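Local atomic coordinates of beta-L-arabinobiosidase (PDB entry 5MQR), a protein that is a gut bacterial glycoside hydrolase linked to the breakdown of plant pectin and probably cleaves arabinose-containing side chains. Residues A957-N960 with F961-Y965. Sequence-based numbering, arbitrary orientation.
Sequences AMAN and FMNNY
Asn-963 folds its side chain back onto the preceding turn of helix 948-964 and takes hold of Ala-959 O twice. Asn-963 N donates to Ala-959 O at 2.8 Å, and the amide adds a second bond, Asn-963 ND2 to Ala-959 O at 2.9 Å, nearly straight at 167°. The two donors come from opposite faces of the carbonyl plane; the oxygen lies in the plane of the amide, while ND2 sits well above that of the carbonyl. With CG beside the backbone N (chi1 -83°) and the amide turned by chi2 -90°, ND2 points back at Ala-959 O, and OD1 is left to accept from Asn-1043. With an alanine in its place, Ala-959 O would probably keep only the backbone donor of these two, and Asn-1043 ND2 would lose this acceptor. One residue further on, Asn-964 N bonds Asn-960 O at 2.7 Å, and the Tyr-965 ring edge meets the same oxygen, CD1 lying 3.8 Å from Asn-960 O. Selenomethionines Met-958 and Met-962 run side by side, Met-958 CG 4.1 Å from Met-962 SE. Chemically, in this last turn of a helix of the MGH1-like glycoside hydrolase domain, one asparagine amide, that of Asn-963, supplements the i to i+4 bonding, while the buried Asn-960 amide joins the helix to Arg-1033 and Trp-892 O.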
loop_
_atom_site.group_PDB
_atom_site.type_symbol
_atom_site.label_atom_id
_atom_site.label_comp_id
_atom_site.label_asym_id
_atom_site.label_seq_id
_atom_site.Cartn_x
_atom_site.Cartn_y
_atom_site.Cartn_z
ATOM N N ALA A 957 -28.621 13.864 1.416
ATOM C CA ALA A 957 -29.740 13.271 2.141
ATOM C C ALA A 957 -29.842 11.760 1.952
ATOM O O ALA A 957 -30.107 11.033 2.911
ATOM C CB ALA A 957 -31.026 13.945 1.693
HETATM N N MSE A 958 -29.635 11.292 0.716
HETATM C CA MSE A 958 -29.738 9.859 0.386
HETATM C C MSE A 958 -28.676 9.082 1.101
HETATM O O MSE A 958 -28.933 7.994 1.628
HETATM C CB MSE A 958 -29.611 9.643 -1.106
HETATM C CG MSE A 958 -30.006 8.239 -1.515
HETATM SE SE MSE A 958 -29.724 7.946 -3.451
HETATM C CE MSE A 958 -30.217 9.613 -4.363
ATOM N N ALA A 959 -27.478 9.653 1.128
ATOM C CA ALA A 959 -26.377 9.087 1.896
ATOM C C ALA A 959 -26.692 9.034 3.381
ATOM O O ALA A 959 -26.399 8.035 4.021
ATOM C CB ALA A 959 -25.089 9.870 1.655
ATOM N N ASN A 960 -27.275 10.106 3.933
ATOM C CA ASN A 960 -27.639 10.108 5.354
ATOM C C ASN A 960 -28.621 8.993 5.650
ATOM O O ASN A 960 -28.470 8.257 6.622
ATOM C CB ASN A 960 -28.254 11.443 5.773
ATOM C CG ASN A 960 -27.229 12.549 5.927
ATOM O OD1 ASN A 960 -26.017 12.321 6.008
ATOM N ND2 ASN A 960 -27.726 13.770 5.995
ATOM N N PHE A 961 -29.632 8.904 4.794
ATOM C CA PHE A 961 -30.661 7.892 4.892
ATOM C C PHE A 961 -30.033 6.512 4.854
ATOM O O PHE A 961 -30.343 5.681 5.695
ATOM C CB PHE A 961 -31.641 8.036 3.741
ATOM C CG PHE A 961 -32.795 7.079 3.792
ATOM C CD1 PHE A 961 -33.716 7.120 4.851
ATOM C CD2 PHE A 961 -33.027 6.185 2.726
ATOM C CE1 PHE A 961 -34.797 6.262 4.858
ATOM C CE2 PHE A 961 -34.116 5.335 2.738
ATOM C CZ PHE A 961 -34.984 5.363 3.805
HETATM N N MSE A 962 -29.123 6.291 3.912
HETATM C CA MSE A 962 -28.495 4.972 3.773
HETATM C C MSE A 962 -27.542 4.640 4.897
HETATM O O MSE A 962 -27.408 3.468 5.279
HETATM C CB MSE A 962 -27.804 4.877 2.431
HETATM C CG MSE A 962 -28.868 4.774 1.343
HETATM SE SE MSE A 962 -28.027 4.812 -0.435
HETATM C CE MSE A 962 -27.391 2.954 -0.406
ATOM N N ASN A 963 -26.876 5.649 5.442
ATOM C CA ASN A 963 -25.987 5.441 6.578
ATOM C C ASN A 963 -26.692 5.337 7.928
ATOM O O ASN A 963 -26.268 4.542 8.750
ATOM C CB ASN A 963 -24.945 6.559 6.677
ATOM C CG ASN A 963 -23.776 6.332 5.773
ATOM O OD1 ASN A 963 -22.801 5.705 6.184
ATOM N ND2 ASN A 963 -23.860 6.823 4.530
ATOM N N ASN A 964 -27.731 6.144 8.166
ATOM C CA ASN A 964 -28.235 6.350 9.526
ATOM C C ASN A 964 -29.590 5.707 9.795
ATOM O O ASN A 964 -30.019 5.694 10.925
ATOM C CB ASN A 964 -28.286 7.854 9.855
ATOM C CG ASN A 964 -26.941 8.528 9.718
ATOM O OD1 ASN A 964 -25.903 7.914 9.934
ATOM N ND2 ASN A 964 -26.948 9.793 9.349
ATOM N N TYR A 965 -30.248 5.154 8.777
ATOM C CA TYR A 965 -31.613 4.644 8.915
ATOM C C TYR A 965 -31.640 3.154 8.530
ATOM O O TYR A 965 -30.966 2.762 7.585
ATOM C CB TYR A 965 -32.588 5.443 8.037
ATOM C CG TYR A 965 -32.823 6.876 8.492
ATOM C CD1 TYR A 965 -31.824 7.851 8.380
ATOM C CD2 TYR A 965 -34.063 7.268 9.014
ATOM C CE1 TYR A 965 -32.047 9.160 8.797
ATOM C CE2 TYR A 965 -34.289 8.562 9.431
ATOM C CZ TYR A 965 -33.278 9.505 9.322
ATOM O OH TYR A 965 -33.511 10.786 9.740
#